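Local coordinates for protein transcriptional regulator, PadR family (PDB 4ESB) that probably binds DNA as a dimer through a winged helix-turn-helix domain and regulates transcription, at residues 7-12 and 35-40; 56-61 and 72-77; 24-29 and 40-45. All blocks are in the same frame, centred on the assembly; numbering follows the deposited sequence.

Contact 1 of 3, residues 7-12 and 35-40; sequences KGVLEG and HGFTFV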
ATOM      1  N   LYS A   7      -1.832   7.351  -1.242  1.00 93.90           N
ATOM      2  CA  LYS A   7      -1.697   8.100   0.006  1.00 93.16           C
ATOM      3  C   LYS A   7      -1.083   7.257   1.117  1.00 63.35           C
ATOM      4  O   LYS A   7      -0.468   7.793   2.041  1.00 74.78           O
ATOM      5  CB  LYS A   7      -3.060   8.634   0.448  1.00105.62           C
ATOM      6  CG  LYS A   7      -3.544   9.801  -0.391  1.00 98.12           C
ATOM      7  CD  LYS A   7      -5.043   9.768  -0.614  1.00108.37           C
ATOM      8  CE  LYS A   7      -5.408  10.472  -1.911  1.00110.57           C
ATOM      9  NZ  LYS A   7      -6.702  11.191  -1.829  1.00 86.33           N
ATOM     10  N   GLY A   8      -1.251   5.943   1.030  1.00 74.54           N
ATOM     11  CA  GLY A   8      -0.674   5.040   2.007  1.00 73.06           C
ATOM     12  C   GLY A   8       0.840   5.149   2.037  1.00 79.96           C
ATOM     13  O   GLY A   8       1.455   5.181   3.104  1.00 66.01           O
ATOM     14  N   VAL A   9       1.436   5.229   0.851  1.00 73.86           N
ATOM     15  CA  VAL A   9       2.886   5.192   0.704  1.00 53.31           C
ATOM     16  C   VAL A   9       3.506   6.572   0.484  1.00 44.84           C
ATOM     17  O   VAL A   9       4.712   6.687   0.275  1.00 45.01           O
ATOM     18  CB  VAL A   9       3.283   4.311  -0.495  1.00 55.92           C
ATOM     19  CG1 VAL A   9       2.724   2.906  -0.332  1.00 53.05           C
ATOM     20  CG2 VAL A   9       2.794   4.939  -1.794  1.00 67.01           C
ATOM     21  N   LEU A  10       2.686   7.615   0.535  1.00 46.17           N
ATOM     22  CA  LEU A  10       3.144   8.960   0.199  1.00 44.16           C
ATOM     23  C   LEU A  10       4.066   9.533   1.274  1.00 43.12           C
ATOM     24  O   LEU A  10       5.061  10.189   0.962  1.00 42.79           O
ATOM     25  CB  LEU A  10       1.947   9.885  -0.025  1.00 51.32           C
ATOM     26  CG  LEU A  10       2.236  11.344  -0.383  1.00 49.54           C
ATOM     27  CD1 LEU A  10       2.991  11.460  -1.700  1.00 44.89           C
ATOM     28  CD2 LEU A  10       0.933  12.119  -0.445  1.00 53.49           C
ATOM     29  N   GLU A  11       3.733   9.288   2.536  1.00 47.30           N
ATOM     30  CA  GLU A  11       4.562   9.744   3.646  1.00 39.07           C
ATOM     31  C   GLU A  11       5.963   9.147   3.546  1.00 38.42           C
ATOM     32  O   GLU A  11       6.958   9.831   3.778  1.00 44.50           O
ATOM     33  CB  GLU A  11       3.917   9.367   4.982  1.00 45.17           C
ATOM     34  CG  GLU A  11       4.723   9.777   6.206  1.00 55.02           C
ATOM     35  CD  GLU A  11       3.875   9.869   7.462  1.00 52.14           C
ATOM     36  OE1 GLU A  11       2.645   9.680   7.365  1.00 62.02           O
ATOM     37  OE2 GLU A  11       4.438  10.132   8.545  1.00 62.77           O
ATOM     38  N   GLY A  12       6.031   7.869   3.189  1.00 35.79           N
ATOM     39  CA  GLY A  12       7.300   7.175   3.064  1.00 38.90           C
ATOM     40  C   GLY A  12       8.144   7.679   1.909  1.00 40.75           C
ATOM     41  O   GLY A  12       9.365   7.777   2.016  1.00 42.33           O
ATOM     42  N   HIS A  35       7.805  11.978 -10.542  1.00 63.92           N
ATOM     43  CA  HIS A  35       8.066  10.570 -10.250  1.00 53.15           C
ATOM     44  C   HIS A  35       6.773   9.759 -10.213  1.00 57.43           C
ATOM     45  O   HIS A  35       6.786   8.583  -9.852  1.00 56.40           O
ATOM     46  CB  HIS A  35       8.848  10.407  -8.943  1.00 50.76           C
ATOM     47  CG  HIS A  35      10.318  10.652  -9.090  1.00 65.43           C
ATOM     48  ND1 HIS A  35      11.219   9.640  -9.344  1.00 74.71           N
ATOM     49  CD2 HIS A  35      11.040  11.795  -9.029  1.00 72.76           C
ATOM     50  CE1 HIS A  35      12.436  10.150  -9.427  1.00 78.42           C
ATOM     51  NE2 HIS A  35      12.356  11.453  -9.241  1.00 79.31           N
ATOM     52  N   GLY A  36       5.661  10.395 -10.581  1.00 58.94           N
ATOM     53  CA  GLY A  36       4.421   9.683 -10.840  1.00 38.33           C
ATOM     54  C   GLY A  36       3.267   9.929  -9.880  1.00 57.42           C
ATOM     55  O   GLY A  36       2.194   9.354 -10.058  1.00 62.22           O
ATOM     56  N   PHE A  37       3.468  10.766  -8.868  1.00 55.64           N
ATOM     57  CA  PHE A  37       2.367  11.151  -7.987  1.00 59.84           C
ATOM     58  C   PHE A  37       1.659  12.357  -8.594  1.00 56.68           C
ATOM     59  O   PHE A  37       1.774  13.475  -8.094  1.00 61.95           O
ATOM     60  CB  PHE A  37       2.871  11.498  -6.586  1.00 55.09           C
ATOM     61  CG  PHE A  37       3.451  10.331  -5.838  1.00 59.35           C
ATOM     62  CD1 PHE A  37       4.756   9.917  -6.068  1.00 54.25           C
ATOM     63  CD2 PHE A  37       2.698   9.656  -4.892  1.00 58.08           C
ATOM     64  CE1 PHE A  37       5.292   8.847  -5.374  1.00 45.75           C
ATOM     65  CE2 PHE A  37       3.230   8.585  -4.194  1.00 61.43           C
ATOM     66  CZ  PHE A  37       4.527   8.181  -4.436  1.00 54.09           C
ATOM     67  N   THR A  38       0.921  12.120  -9.671  1.00 71.72           N
ATOM     68  CA  THR A  38       0.381  13.204 -10.489  1.00 80.02           C
ATOM     69  C   THR A  38      -0.686  14.044  -9.787  1.00 67.00           C
ATOM     70  O   THR A  38      -0.954  15.173 -10.193  1.00 60.37           O
ATOM     71  CB  THR A  38      -0.210  12.660 -11.806  1.00 72.64           C
ATOM     72  OG1 THR A  38      -1.207  11.673 -11.517  1.00 70.97           O
ATOM     73  CG2 THR A  38       0.885  12.037 -12.664  1.00 62.67           C
ATOM     74  N   PHE A  39      -1.293  13.502  -8.738  1.00 66.07           N
ATOM     75  CA  PHE A  39      -2.390  14.194  -8.067  1.00 53.40           C
ATOM     76  C   PHE A  39      -1.919  15.163  -6.984  1.00 74.11           C
ATOM     77  O   PHE A  39      -2.698  16.001  -6.531  1.00 65.27           O
ATOM     78  CB  PHE A  39      -3.354  13.185  -7.442  1.00 71.81           C
ATOM     79  CG  PHE A  39      -2.903  12.668  -6.109  1.00 88.38           C
ATOM     80  CD1 PHE A  39      -3.283  13.307  -4.938  1.00 94.48           C
ATOM     81  CD2 PHE A  39      -2.093  11.546  -6.024  1.00 68.19           C
ATOM     82  CE1 PHE A  39      -2.866  12.834  -3.707  1.00104.34           C
ATOM     83  CE2 PHE A  39      -1.674  11.069  -4.798  1.00 90.21           C
ATOM     84  CZ  PHE A  39      -2.060  11.713  -3.637  1.00 92.70           C
ATOM     85  N   VAL A  40      -0.662  15.056  -6.559  1.00 59.71           N
ATOM     86  CA  VAL A  40      -0.197  15.871  -5.439  1.00 58.76           C
ATOM     87  C   VAL A  40       0.041  17.324  -5.841  1.00 56.84           C
ATOM     88  O   VAL A  40       0.432  17.623  -6.969  1.00 56.33           O
ATOM     89  CB  VAL A  40       1.093  15.316  -4.779  1.00 47.56           C
ATOM     90  CG1 VAL A  40       0.938  13.841  -4.452  1.00 58.86           C
ATOM     91  CG2 VAL A  40       2.314  15.559  -5.657  1.00 59.36           C
TER
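L10 and F37 form the close part of this contact. One methyl of the leucine, CD1, lies 3.7 Å from F37 CD2 and nearly as near to CE2, reaching that side of the ring from an oblique direction. The two side chains run past each other in opposite senses. A chi1 of 180° puts L10 CG anti to the backbone N, and from there CD1 reaches the loop although CB does not point at it. The same CD1 also meets V40 CG1 at 4.2 Å, so a single methyl touches two loop residues. V9 adds CG2 at the edge of the F37 ring, near its plane and 4.4 Å from CE2.

Burial separates the two sides of the contact: V9, L10, F37 and V40 are buried, whereas F39 is partly exposed and K7 exposed on the solvent side. L10 CD2 stays 4.4 Å from F39 CZ, and K7 brings CE obliquely to F39, 3.9 Å from CE1. One face of that ring is met by V40 CG1, 3.7 Å above the plane and over its centre. No hydrogen bond joins the two segments, and the 239 Å² they bury together come from carbon contacts.

G36, at a positive phi of 113°, is the C' residue of a Schellman motif closing helix 25-34; F37 then centres an inverse gamma turn and begins a type I turn ending at V40, whose N bonds back to F37 O. F37, F39 and V40 all direct CB toward the 7-12 segment. L10 and F37 both rest on L32 of helix 25-34, L10 also reaches L48 of helix 42-54, V9 packs on F87 and W91 of helix 78-101, and V98 and T97 of the second subunit close over V9 and F37.

Contact 2 of 3, residues 56-61 and 72-77; sequences KLIEGT and KYYHIT. With SO4 (sulfate ion), chain B.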
ATOM      1  N   LYS A  56       7.913  15.208  14.341  1.00 49.89           N
ATOM      2  CA  LYS A  56       9.368  15.297  14.376  1.00 48.60           C
ATOM      3  C   LYS A  56      10.046  14.322  13.415  1.00 46.10           C
ATOM      4  O   LYS A  56      11.152  13.847  13.682  1.00 42.22           O
ATOM      5  CB  LYS A  56       9.865  15.058  15.805  1.00 52.15           C
ATOM      6  CG  LYS A  56       9.198  15.961  16.840  1.00 66.35           C
ATOM      7  CD  LYS A  56      10.093  17.128  17.223  1.00 77.05           C
ATOM      8  CE  LYS A  56       9.282  18.340  17.655  1.00 93.27           C
ATOM      9  NZ  LYS A  56       9.977  19.609  17.303  1.00 75.12           N
ATOM     10  N   LEU A  57       9.388  14.030  12.296  1.00 45.90           N
ATOM     11  CA  LEU A  57       9.974  13.179  11.266  1.00 38.08           C
ATOM     12  C   LEU A  57      10.817  14.019  10.321  1.00 37.93           C
ATOM     13  O   LEU A  57      11.829  13.559   9.796  1.00 41.20           O
ATOM     14  CB  LEU A  57       8.881  12.467  10.472  1.00 48.34           C
ATOM     15  CG  LEU A  57       7.941  11.571  11.274  1.00 51.80           C
ATOM     16  CD1 LEU A  57       6.934  10.921  10.345  1.00 48.84           C
ATOM     17  CD2 LEU A  57       8.720  10.520  12.049  1.00 46.63           C
ATOM     18  N   ILE A  58      10.384  15.254  10.102  1.00 43.51           N
ATOM     19  CA  ILE A  58      11.127  16.195   9.278  1.00 38.85           C
ATOM     20  C   ILE A  58      11.147  17.544   9.976  1.00 34.28           C
ATOM     21  O   ILE A  58      10.391  17.781  10.916  1.00 41.49           O
ATOM     22  CB  ILE A  58      10.505  16.341   7.876  1.00 42.03           C
ATOM     23  CG1 ILE A  58       9.109  16.960   7.972  1.00 43.47           C
ATOM     24  CG2 ILE A  58      10.442  14.983   7.185  1.00 35.63           C
ATOM     25  CD1 ILE A  58       8.453  17.212   6.630  1.00 49.81           C
ATOM     26  N   GLU A  59      12.018  18.428   9.511  1.00 44.41           N
ATOM     27  CA  GLU A  59      12.190  19.729  10.140  1.00 43.15           C
ATOM     28  C   GLU A  59      12.588  20.761   9.098  1.00 41.97           C
ATOM     29  O   GLU A  59      13.504  20.537   8.309  1.00 47.24           O
ATOM     30  CB  GLU A  59      13.259  19.646  11.228  1.00 37.58           C
ATOM     31  CG  GLU A  59      13.529  20.958  11.935  1.00 45.01           C
ATOM     32  CD  GLU A  59      14.780  20.908  12.799  1.00 52.12           C
ATOM     33  OE1 GLU A  59      15.308  19.799  13.015  1.00 53.21           O
ATOM     34  OE2 GLU A  59      15.241  21.976  13.254  1.00 46.61           O
ATOM     35  N   GLY A  60      11.897  21.894   9.100  1.00 38.12           N
ATOM     36  CA  GLY A  60      12.200  22.967   8.175  1.00 41.25           C
ATOM     37  C   GLY A  60      13.096  24.010   8.804  1.00 48.92           C
ATOM     38  O   GLY A  60      12.921  24.367   9.967  1.00 53.08           O
ATOM     39  N   THR A  61      14.067  24.489   8.036  1.00 47.39           N
ATOM     40  CA  THR A  61      14.937  25.565   8.490  1.00 64.60           C
ATOM     41  C   THR A  61      15.095  26.588   7.371  1.00 62.17           C
ATOM     42  O   THR A  61      15.199  26.229   6.200  1.00 44.78           O
ATOM     43  CB  THR A  61      16.328  25.037   8.896  1.00 45.40           C
ATOM     44  OG1 THR A  61      17.150  24.893   7.733  1.00 52.16           O
ATOM     45  CG2 THR A  61      16.214  23.696   9.613  1.00 54.03           C
ATOM     46  N   LYS A  72      12.224  27.925   2.996  1.00 46.69           N
ATOM     47  CA  LYS A  72      12.085  26.974   4.090  1.00 47.91           C
ATOM     48  C   LYS A  72      12.367  25.559   3.593  1.00 48.96           C
ATOM     49  O   LYS A  72      11.474  24.878   3.086  1.00 39.57           O
ATOM     50  CB  LYS A  72      10.683  27.070   4.699  1.00 39.62           C
ATOM     51  CG  LYS A  72      10.429  26.114   5.855  1.00 42.22           C
ATOM     52  CD  LYS A  72       9.222  26.549   6.679  1.00 43.73           C
ATOM     53  CE  LYS A  72       8.851  25.502   7.719  1.00 65.37           C
ATOM     54  NZ  LYS A  72       7.457  25.662   8.226  1.00 67.27           N
ATOM     55  N   TYR A  73      13.619  25.127   3.736  1.00 45.63           N
ATOM     56  CA  TYR A  73      14.039  23.802   3.296  1.00 45.61           C
ATOM     57  C   TYR A  73      13.769  22.772   4.387  1.00 37.24           C
ATOM     58  O   TYR A  73      13.987  23.039   5.566  1.00 45.66           O
ATOM     59  CB  TYR A  73      15.531  23.796   2.960  1.00 46.07           C
ATOM     60  CG  TYR A  73      15.895  24.524   1.684  1.00 37.88           C
ATOM     61  CD1 TYR A  73      15.894  23.867   0.462  1.00 41.87           C
ATOM     62  CD2 TYR A  73      16.253  25.866   1.705  1.00 38.80           C
ATOM     63  CE1 TYR A  73      16.233  24.526  -0.707  1.00 46.60           C
ATOM     64  CE2 TYR A  73      16.594  26.534   0.544  1.00 46.76           C
ATOM     65  CZ  TYR A  73      16.582  25.860  -0.659  1.00 47.01           C
ATOM     66  OH  TYR A  73      16.920  26.519  -1.818  1.00 65.24           O
ATOM     67  N   TYR A  74      13.306  21.593   3.986  1.00 41.87           N
ATOM     68  CA  TYR A  74      13.025  20.521   4.934  1.00 38.90           C
ATOM     69  C   TYR A  74      14.143  19.484   4.935  1.00 45.11           C
ATOM     70  O   TYR A  74      14.644  19.098   3.879  1.00 40.30           O
ATOM     71  CB  TYR A  74      11.707  19.823   4.592  1.00 44.60           C
ATOM     72  CG  TYR A  74      10.481  20.700   4.698  1.00 48.62           C
ATOM     73  CD1 TYR A  74       9.875  20.935   5.926  1.00 37.85           C
ATOM     74  CD2 TYR A  74       9.918  21.279   3.568  1.00 40.81           C
ATOM     75  CE1 TYR A  74       8.752  21.730   6.026  1.00 45.94           C
ATOM     76  CE2 TYR A  74       8.793  22.076   3.658  1.00 45.84           C
ATOM     77  CZ  TYR A  74       8.214  22.297   4.889  1.00 47.89           C
ATOM     78  OH  TYR A  74       7.094  23.090   4.985  1.00 43.47           O
ATOM     79  N   HIS A  75      14.534  19.043   6.126  1.00 51.69           N
ATOM     80  CA  HIS A  75      15.449  17.915   6.256  1.00 40.05           C
ATOM     81  C   HIS A  75      14.867  16.880   7.210  1.00 32.85           C
ATOM     82  O   HIS A  75      13.981  17.182   8.007  1.00 37.25           O
ATOM     83  CB  HIS A  75      16.832  18.369   6.732  1.00 36.46           C
ATOM     84  CG  HIS A  75      16.842  18.935   8.119  1.00 34.91           C
ATOM     85  ND1 HIS A  75      16.650  18.160   9.240  1.00 44.72           N
ATOM     86  CD2 HIS A  75      17.031  20.201   8.562  1.00 38.65           C
ATOM     87  CE1 HIS A  75      16.717  18.926  10.318  1.00 41.64           C
ATOM     88  NE2 HIS A  75      16.947  20.166   9.932  1.00 39.39           N
ATOM     89  N   ILE A  76      15.382  15.660   7.120  1.00 36.43           N
ATOM     90  CA  ILE A  76      14.860  14.527   7.876  1.00 44.44           C
ATOM     91  C   ILE A  76      15.542  14.439   9.237  1.00 41.30           C
ATOM     92  O   ILE A  76      16.732  14.732   9.362  1.00 35.05           O
ATOM     93  CB  ILE A  76      15.083  13.211   7.096  1.00 39.00           C
ATOM     94  CG1 ILE A  76      14.187  12.094   7.632  1.00 37.55           C
ATOM     95  CG2 ILE A  76      16.556  12.802   7.137  1.00 39.18           C
ATOM     96  CD1 ILE A  76      14.137  10.878   6.720  1.00 34.77           C
ATOM     97  N   THR A  77      14.781  14.052  10.256  1.00 42.37           N
ATOM     98  CA  THR A  77      15.336  13.860  11.595  1.00 44.94           C
ATOM     99  C   THR A  77      15.796  12.419  11.761  1.00 39.58           C
ATOM    100  O   THR A  77      15.528  11.572  10.907  1.00 43.34           O
ATOM    101  CB  THR A  77      14.304  14.167  12.700  1.00 34.75           C
ATOM    102  OG1 THR A  77      13.247  13.198  12.663  1.00 32.45           O
ATOM    103  CG2 THR A  77      13.725  15.567  12.531  1.00 43.93           C
TER
HETATM  104  S   SO4 B 201       9.402  28.733   0.194  1.00 42.31           S
HETATM  105  O1  SO4 B 201       9.967  29.160  -1.083  1.00 48.71           O
HETATM  106  O2  SO4 B 201       8.889  29.896   0.916  1.00 53.72           O
HETATM  107  O3  SO4 B 201       8.318  27.784  -0.041  1.00 43.30           O
HETATM  108  O4  SO4 B 201      10.432  28.088   0.991  1.00 52.87           O
HETATM  109  O   HOH W   1      18.113  22.069  12.367  1.00 50.60           O
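E59 O is approached by three groups of the partner strand. H75 N gives it a hydrogen bond of 2.8 Å with an N-H...O angle of 172°, Y74 CA adds a CA-H...O contact at 3.4 Å, and the H75 imidazole lies with one face over it, the oxygen sitting toward the ring's rim. This is the antiparallel beta hairpin of strands 58-64 and 70-76, the wing of the winged helix-turn-helix fold. The segment axes run at 149° to one another, the usual twist of an antiparallel pair. E59 pairs with H75 and T61 with Y73 as hydrogen-bonded pairs, while I58-I76 and G60-Y74 are non-hydrogen-bonded. T77 N continues the pairing onto L57 O, its donor standing above the carbonyl plane.

The two faces differ in chemistry. On the face of E59, T61, Y73 and H75, the glutamate chain is extended and lies beside the histidine, both pointing the same way, with carboxylate and ring planes 60° apart. OE1 comes to 3.2 Å from CE1, and a water that donates to OE2 makes a weak bond to NE2. The T61 side chain crosses the histidine at about a right angle, with CG2 at the ring's edge. Beyond the pairing, Y73 OH is held by S65 OG.

On the other face, I58 extends CD1 to 4.0 Å from Y74 CD1, meeting the ring obliquely, and also packs on L15 and I18 of helix 10-20 and M52 of helix 42-54. G60, with no side chain, lets the tyrosine ring approach its backbone: Y74 CD1 lies 3.8 Å from G60 CA. A sulfate, probably from the crystallisation liquor and also hydrogen-bonded by R71 NH1, is bound at the strand's other edge, where K72 N donates to its O4 at 2.7 Å.

Contact 3 of 3, residues 24-29 and 40-45; sequences YGYELS and VSEGSI
E42 turns CG anti to its own carbonyl carbon (chi1 -79°) and keeps CD extended (chi2 -175°); these put CD beside Y26 N and CA, and chi3 of -96° turns the oxygens toward G25 and Y26 in the first turn of helix 25-34. That helix and helix 42-54 are the two helices of the helix-turn-helix, the second being, by family analogy, the probable recognition helix. The E42 and Y26 side chains cross obliquely. OE1 lies 3.5 Å from Y26 CB and near the ring plane at its edge. OE2 approaches Y26 N without a direct hydrogen bond, since the angle is poor; instead a water 2.7 Å from OE2 bridges to that same N, accepting a weak bond from it. The start of a helix may favour the negative charge placed here.

Further in, the contacts are van der Waals. S29 aims its CB at the other segment, where OG meets E42 CG at 3.9 Å while giving a weak bond back to Y26 O in its own helix. V40 CG2 comes up to S29 O at 4.0 Å. Behind them the buried, apolar L28 and I45 cross obliquely, methyl against methyl.

The start of helix 42-54 is closed by a capping box: S41 OG accepts from S44 N at 3.1 Å, and S44 OG accepts from S41 N at 3.0 Å. E42 and I45 extend from this first turn toward helix 25-34, I45 ending with CD1 4.1 Å from L28 CD2.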
ATOM      1  N   TYR A  24      12.619  22.509  -0.622  1.00 40.98           N
ATOM      2  CA  TYR A  24      11.506  23.348  -0.181  1.00 36.38           C
ATOM      3  C   TYR A  24      10.198  22.837  -0.776  1.00 36.40           C
ATOM      4  O   TYR A  24      10.203  21.977  -1.658  1.00 39.11           O
ATOM      5  CB  TYR A  24      11.736  24.843  -0.478  1.00 40.37           C
ATOM      6  CG  TYR A  24      11.993  25.234  -1.924  1.00 41.29           C
ATOM      7  CD1 TYR A  24      13.228  25.015  -2.518  1.00 47.33           C
ATOM      8  CD2 TYR A  24      11.015  25.876  -2.674  1.00 46.91           C
ATOM      9  CE1 TYR A  24      13.469  25.390  -3.828  1.00 47.97           C
ATOM     10  CE2 TYR A  24      11.248  26.258  -3.983  1.00 39.67           C
ATOM     11  CZ  TYR A  24      12.475  26.014  -4.554  1.00 54.21           C
ATOM     12  OH  TYR A  24      12.707  26.395  -5.859  1.00 44.89           O
ATOM     13  N   GLY A  25       9.083  23.355  -0.272  1.00 37.95           N
ATOM     14  CA  GLY A  25       7.769  22.819  -0.579  1.00 44.15           C
ATOM     15  C   GLY A  25       7.496  22.587  -2.053  1.00 42.39           C
ATOM     16  O   GLY A  25       7.081  21.498  -2.450  1.00 36.14           O
ATOM     17  N   TYR A  26       7.726  23.611  -2.868  1.00 38.29           N
ATOM     18  CA  TYR A  26       7.417  23.540  -4.291  1.00 42.13           C
ATOM     19  C   TYR A  26       8.330  22.543  -4.994  1.00 36.01           C
ATOM     20  O   TYR A  26       7.901  21.794  -5.875  1.00 37.31           O
ATOM     21  CB  TYR A  26       7.559  24.920  -4.932  1.00 43.17           C
ATOM     22  CG  TYR A  26       7.482  24.892  -6.439  1.00 37.53           C
ATOM     23  CD1 TYR A  26       6.290  24.596  -7.084  1.00 39.32           C
ATOM     24  CD2 TYR A  26       8.601  25.162  -7.216  1.00 41.91           C
ATOM     25  CE1 TYR A  26       6.215  24.565  -8.461  1.00 46.03           C
ATOM     26  CE2 TYR A  26       8.536  25.135  -8.592  1.00 37.65           C
ATOM     27  CZ  TYR A  26       7.339  24.835  -9.209  1.00 41.80           C
ATOM     28  OH  TYR A  26       7.266  24.808 -10.581  1.00 41.23           O
ATOM     29  N   GLU A  27       9.595  22.547  -4.594  1.00 37.04           N
ATOM     30  CA  GLU A  27      10.585  21.617  -5.118  1.00 35.25           C
ATOM     31  C   GLU A  27      10.162  20.177  -4.832  1.00 37.15           C
ATOM     32  O   GLU A  27      10.302  19.293  -5.680  1.00 32.83           O
ATOM     33  CB  GLU A  27      11.939  21.910  -4.472  1.00 31.69           C
ATOM     34  CG  GLU A  27      13.118  21.164  -5.061  1.00 52.87           C
ATOM     35  CD  GLU A  27      14.410  21.478  -4.327  1.00 56.03           C
ATOM     36  OE1 GLU A  27      15.470  20.948  -4.722  1.00 79.92           O
ATOM     37  OE2 GLU A  27      14.360  22.256  -3.351  1.00 50.72           O
ATOM     38  N   LEU A  28       9.631  19.951  -3.635  1.00 34.85           N
ATOM     39  CA  LEU A  28       9.198  18.621  -3.218  1.00 32.18           C
ATOM     40  C   LEU A  28       8.060  18.095  -4.090  1.00 36.23           C
ATOM     41  O   LEU A  28       8.148  17.000  -4.646  1.00 41.89           O
ATOM     42  CB  LEU A  28       8.754  18.642  -1.754  1.00 32.64           C
ATOM     43  CG  LEU A  28       8.140  17.348  -1.216  1.00 36.25           C
ATOM     44  CD1 LEU A  28       9.117  16.188  -1.340  1.00 39.57           C
ATOM     45  CD2 LEU A  28       7.695  17.523   0.229  1.00 38.00           C
ATOM     46  N   SER A  29       6.994  18.879  -4.209  1.00 40.81           N
ATOM     47  CA  SER A  29       5.810  18.448  -4.947  1.00 45.07           C
ATOM     48  C   SER A  29       6.097  18.298  -6.439  1.00 40.68           C
ATOM     49  O   SER A  29       5.485  17.468  -7.113  1.00 40.66           O
ATOM     50  CB  SER A  29       4.665  19.433  -4.740  1.00 41.14           C
ATOM     51  OG  SER A  29       4.842  20.580  -5.540  1.00 65.43           O
ATOM     52  N   VAL A  40      -0.662  15.056  -6.559  1.00 59.71           N
ATOM     53  CA  VAL A  40      -0.197  15.871  -5.439  1.00 58.76           C
ATOM     54  C   VAL A  40       0.041  17.324  -5.841  1.00 56.84           C
ATOM     55  O   VAL A  40       0.432  17.623  -6.969  1.00 56.33           O
ATOM     56  CB  VAL A  40       1.093  15.316  -4.779  1.00 47.56           C
ATOM     57  CG1 VAL A  40       0.938  13.841  -4.452  1.00 58.86           C
ATOM     58  CG2 VAL A  40       2.314  15.559  -5.657  1.00 59.36           C
ATOM     59  N   SER A  41      -0.216  18.218  -4.895  1.00 56.20           N
ATOM     60  CA  SER A  41       0.090  19.630  -5.039  1.00 38.96           C
ATOM     61  C   SER A  41       0.534  20.123  -3.667  1.00 45.00           C
ATOM     62  O   SER A  41       0.329  19.435  -2.667  1.00 48.56           O
ATOM     63  CB  SER A  41      -1.144  20.402  -5.498  1.00 45.05           C
ATOM     64  OG  SER A  41      -2.130  20.403  -4.481  1.00 45.62           O
ATOM     65  N   GLU A  42       1.136  21.305  -3.607  1.00 36.21           N
ATOM     66  CA  GLU A  42       1.565  21.854  -2.329  1.00 33.16           C
ATOM     67  C   GLU A  42       0.365  21.944  -1.401  1.00 45.40           C
ATOM     68  O   GLU A  42       0.476  21.693  -0.199  1.00 47.67           O
ATOM     69  CB  GLU A  42       2.182  23.241  -2.498  1.00 40.61           C
ATOM     70  CG  GLU A  42       3.620  23.240  -2.985  1.00 22.96           C
ATOM     71  CD  GLU A  42       4.225  24.633  -3.010  1.00 50.44           C
ATOM     72  OE1 GLU A  42       4.210  25.276  -4.083  1.00 45.61           O
ATOM     73  OE2 GLU A  42       4.716  25.082  -1.954  1.00 41.78           O
ATOM     74  N   GLY A  43      -0.783  22.295  -1.971  1.00 42.79           N
ATOM     75  CA  GLY A  43      -1.999  22.466  -1.201  1.00 37.84           C
ATOM     76  C   GLY A  43      -2.516  21.165  -0.618  1.00 41.02           C
ATOM     77  O   GLY A  43      -3.015  21.139   0.508  1.00 43.90           O
ATOM     78  N   SER A  44      -2.392  20.083  -1.378  1.00 37.46           N
ATOM     79  CA  SER A  44      -2.951  18.800  -0.965  1.00 47.75           C
ATOM     80  C   SER A  44      -2.067  18.057   0.039  1.00 47.43           C
ATOM     81  O   SER A  44      -2.577  17.315   0.877  1.00 59.94           O
ATOM     82  CB  SER A  44      -3.221  17.919  -2.189  1.00 36.12           C
ATOM     83  OG  SER A  44      -2.041  17.305  -2.665  1.00 48.26           O
ATOM     84  N   ILE A  45      -0.751  18.253  -0.039  1.00 47.24           N
ATOM     85  CA  ILE A  45       0.169  17.584   0.883  1.00 46.70           C
ATOM     86  C   ILE A  45       0.563  18.461   2.068  1.00 43.29           C
ATOM     87  O   ILE A  45       1.239  18.000   2.985  1.00 47.29           O
ATOM     88  CB  ILE A  45       1.474  17.119   0.184  1.00 41.71           C
ATOM     89  CG1 ILE A  45       2.370  18.317  -0.153  1.00 46.63           C
ATOM     90  CG2 ILE A  45       1.155  16.293  -1.057  1.00 47.32           C
ATOM     91  CD1 ILE A  45       3.709  17.929  -0.754  1.00 46.58           C
TER
HETATM   92  O   HOH W   2       7.162  26.199  -1.771  1.00 26.06           O

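Contact 1 is the buried one, wholly carbon-based and set beside the second subunit; contacts 2 and 3 are partly buried and carry polar groups on their outer sides. Contacts 1 and 3 share V40 and follow one loop: contact 1 fixes the turn between helices 25-34 and 42-54 against the start of helix 10-20, whereas contact 3 joins the starts of those two helices. Contact 2 differs in kind, being held by regular backbone bonds between strands. It meets contact 3 where Y73 packs on Y24, their ring planes at about 85°, and touches contact 1 where L57 lies against E11, connecting the wing to the helical body.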